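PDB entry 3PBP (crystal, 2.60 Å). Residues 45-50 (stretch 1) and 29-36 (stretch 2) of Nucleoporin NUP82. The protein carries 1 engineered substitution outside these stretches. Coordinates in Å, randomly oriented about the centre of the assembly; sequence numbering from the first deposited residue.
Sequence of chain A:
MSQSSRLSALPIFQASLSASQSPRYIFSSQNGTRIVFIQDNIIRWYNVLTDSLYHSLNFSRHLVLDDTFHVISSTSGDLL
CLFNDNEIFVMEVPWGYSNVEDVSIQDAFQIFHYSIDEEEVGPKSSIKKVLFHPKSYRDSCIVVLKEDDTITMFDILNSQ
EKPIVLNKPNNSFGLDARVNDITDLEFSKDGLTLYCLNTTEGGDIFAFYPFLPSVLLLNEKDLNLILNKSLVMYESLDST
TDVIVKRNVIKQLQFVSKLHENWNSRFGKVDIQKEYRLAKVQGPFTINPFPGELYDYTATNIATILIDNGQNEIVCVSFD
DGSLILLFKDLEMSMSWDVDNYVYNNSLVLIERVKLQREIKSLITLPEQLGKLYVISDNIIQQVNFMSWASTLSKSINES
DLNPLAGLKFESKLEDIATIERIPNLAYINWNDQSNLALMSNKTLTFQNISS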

# COMPACT_ATOMS: atom_id res chain seq x y z
N TRP A 45 -11.05 5.37 -29.66
CA TRP A 45 -10.12 4.26 -29.60
C TRP A 45 -9.70 3.89 -31.00
O TRP A 45 -10.53 3.85 -31.90
CB TRP A 45 -10.76 3.07 -28.87
CG TRP A 45 -11.95 2.45 -29.54
CD1 TRP A 45 -11.95 1.35 -30.36
CD2 TRP A 45 -13.32 2.84 -29.41
NE1 TRP A 45 -13.23 1.03 -30.73
CE2 TRP A 45 -14.09 1.93 -30.16
CE3 TRP A 45 -13.97 3.87 -28.71
CZ2 TRP A 45 -15.49 2.02 -30.24
CZ3 TRP A 45 -15.36 3.96 -28.80
CH2 TRP A 45 -16.10 3.04 -29.56
N TYR A 46 -8.42 3.63 -31.19
CA TYR A 46 -7.94 3.30 -32.52
C TYR A 46 -6.81 2.30 -32.43
O TYR A 46 -5.85 2.51 -31.69
CB TYR A 46 -7.47 4.58 -33.20
CG TYR A 46 -6.70 4.43 -34.49
CD1 TYR A 46 -7.34 4.09 -35.68
CD2 TYR A 46 -5.34 4.71 -34.52
CE1 TYR A 46 -6.63 4.04 -36.89
CE2 TYR A 46 -4.63 4.66 -35.71
CZ TYR A 46 -5.27 4.33 -36.89
OH TYR A 46 -4.53 4.30 -38.05
N ASN A 47 -6.94 1.20 -33.16
CA ASN A 47 -5.88 0.20 -33.17
C ASN A 47 -4.99 0.47 -34.38
O ASN A 47 -5.37 0.26 -35.52
CB ASN A 47 -6.45 -1.22 -33.26
CG ASN A 47 -5.36 -2.26 -33.21
OD1 ASN A 47 -4.45 -2.25 -34.02
ND2 ASN A 47 -5.46 -3.16 -32.25
N VAL A 48 -3.79 0.96 -34.08
CA VAL A 48 -2.79 1.30 -35.07
C VAL A 48 -2.53 0.25 -36.17
O VAL A 48 -2.19 0.62 -37.29
CB VAL A 48 -1.48 1.66 -34.33
CG1 VAL A 48 -0.29 1.57 -35.25
CG2 VAL A 48 -1.60 3.07 -33.76
N LEU A 49 -2.69 -1.04 -35.86
CA LEU A 49 -2.41 -2.08 -36.85
C LEU A 49 -3.65 -2.69 -37.49
O LEU A 49 -3.57 -3.34 -38.54
CB LEU A 49 -1.62 -3.22 -36.21
CG LEU A 49 -0.41 -2.90 -35.35
CD1 LEU A 49 0.09 -4.19 -34.71
CD2 LEU A 49 0.67 -2.22 -36.20
N THR A 50 -4.79 -2.46 -36.85
CA THR A 50 -6.06 -3.05 -37.28
C THR A 50 -7.13 -2.20 -37.94
O THR A 50 -7.86 -2.69 -38.82
CB THR A 50 -6.69 -3.74 -36.06
OG1 THR A 50 -6.10 -5.03 -35.89
CG2 THR A 50 -8.23 -3.84 -36.19
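Stretch 2, residues 29-36: SQNGTRIV

Stretch 2 lies alongside stretch 1 as an antiparallel neighbour. Its extended part, Arg 34 to Val 36, pairs with the strand Trp 45 to Asn 47; the two axes approach to 4.7 Å, and their N-to-C directions differ by 171°. Before this strand, stretch 2 folds through a type I' turn from Gln 30 to Thr 33. Asn 31 and Gly 32 occupy its centre with positive phi, a conformation that asparagine and glycine tolerate better than most residues. This tip of the turn stays clear of stretch 1, whereas the last residue of the turn, Thr 33, is in close contact with Val 48 and Leu 49. Because the strands run in opposite directions, walking forward from Trp 45 means walking backward from Val 36.

Trp 45 faces Val 36 in a non-hydrogen-bonded pair, with their CA atoms 4.4 Å apart. Such a pair brings the backbones close, and Trp 45 CA lies 3.2 Å from Ile 35 O in a CA-H...O contact. Trp 45 CB meets Val 36 CG2 at 4.5 Å, while the indole leads away from stretch 2, so the apolar contact here is made near the backbone.

Tyr 46 pairs with Ile 35, and here the backbone bonds in both directions: Tyr 46 N donates to Ile 35 O at 2.9 Å, and Ile 35 N donates to Tyr 46 O, also at 2.9 Å and almost perfectly linear. Both side chains are beta-branched or aromatic, types that favour extended backbone, and both occupy the face opposite that of Trp 45 and Val 36.

Asn 47 returns to the face of Trp 45 and stands opposite Arg 34, with CA atoms 4.3 Å apart. Asn 47 ND2 lies 3.5 Å from Arg 34 CG and also sits at the edge of the guanidinium, near its plane. The other end of the amide serves stretch 1 itself: Asn 47 OD1 accepts from Leu 49 N at 2.8 Å and from Thr 50 N at 2.9 Å. An asparagine suits this place because its short side chain holds OD1 within reach of both amides as the chain leaves the strand.

Val 48 lies beyond the strand, yet Val 48 N still donates to Thr 33 O at 3.0 Å, extending the pairing one step towards the turn. Its CA-to-CB bond points toward stretch 2, and Val 48 CG2 reaches Ile 35 CD1 at 4.2 Å, an apolar contact suited to two branched aliphatic residues.

Leu 49 ends the contact. Its CA-to-CB bond points sideways, but the side chain is long enough to bring Leu 49 CD1 within 3.3 Å of Thr 33 OG1 at an exposed margin. Thr 50, also exposed, is out of reach of stretch 2; its backbone amide instead bonds back to Asn 47.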

# COMPACT_ATOMS: atom_id res chain seq x y z
N SER A 29 -2.11 0.68 -25.26
CA SER A 29 -2.28 -0.71 -24.86
C SER A 29 -1.53 -1.61 -25.84
O SER A 29 -1.16 -1.18 -26.94
CB SER A 29 -3.77 -1.04 -24.91
OG SER A 29 -4.15 -1.84 -23.82
N GLN A 30 -1.32 -2.86 -25.45
CA GLN A 30 -0.64 -3.83 -26.31
C GLN A 30 0.62 -3.29 -27.00
O GLN A 30 0.67 -3.15 -28.23
CB GLN A 30 -1.62 -4.38 -27.34
CG GLN A 30 -2.89 -4.95 -26.72
CD GLN A 30 -3.82 -5.59 -27.74
OE1 GLN A 30 -3.64 -5.45 -28.96
NE2 GLN A 30 -4.84 -6.28 -27.25
N ASN A 31 1.63 -2.98 -26.20
CA ASN A 31 2.89 -2.46 -26.70
C ASN A 31 2.79 -1.19 -27.54
O ASN A 31 3.43 -1.08 -28.58
CB ASN A 31 3.61 -3.56 -27.48
CG ASN A 31 5.08 -3.26 -27.69
OD1 ASN A 31 5.79 -2.86 -26.75
ND2 ASN A 31 5.55 -3.46 -28.91
N GLY A 32 1.98 -0.23 -27.07
CA GLY A 32 1.79 1.04 -27.75
C GLY A 32 1.10 0.92 -29.09
O GLY A 32 1.18 1.81 -29.95
N THR A 33 0.39 -0.18 -29.26
CA THR A 33 -0.30 -0.49 -30.49
C THR A 33 -1.72 0.05 -30.55
O THR A 33 -2.19 0.42 -31.61
CB THR A 33 -0.24 -2.04 -30.72
OG1 THR A 33 0.31 -2.30 -32.02
CG2 THR A 33 -1.61 -2.71 -30.58
N ARG A 34 -2.41 0.12 -29.41
CA ARG A 34 -3.79 0.62 -29.39
C ARG A 34 -3.84 1.92 -28.61
O ARG A 34 -3.29 2.01 -27.52
CB ARG A 34 -4.74 -0.35 -28.69
CG ARG A 34 -4.71 -1.80 -29.12
CD ARG A 34 -5.09 -2.61 -27.89
NE ARG A 34 -6.37 -3.30 -28.00
CZ ARG A 34 -7.06 -3.72 -26.95
NH1 ARG A 34 -6.61 -3.51 -25.72
NH2 ARG A 34 -8.18 -4.41 -27.13
N ILE A 35 -4.54 2.92 -29.14
CA ILE A 35 -4.65 4.22 -28.48
C ILE A 35 -6.07 4.54 -28.00
O ILE A 35 -7.03 4.27 -28.72
CB ILE A 35 -4.22 5.35 -29.45
CG1 ILE A 35 -2.75 5.18 -29.81
CG2 ILE A 35 -4.47 6.71 -28.82
CD1 ILE A 35 -2.33 6.07 -30.96
N VAL A 36 -6.18 5.08 -26.79
CA VAL A 36 -7.47 5.49 -26.25
C VAL A 36 -7.32 6.98 -25.94
O VAL A 36 -6.35 7.40 -25.30
CB VAL A 36 -7.88 4.71 -24.95
CG1 VAL A 36 -9.19 5.26 -24.39
CG2 VAL A 36 -8.09 3.25 -25.28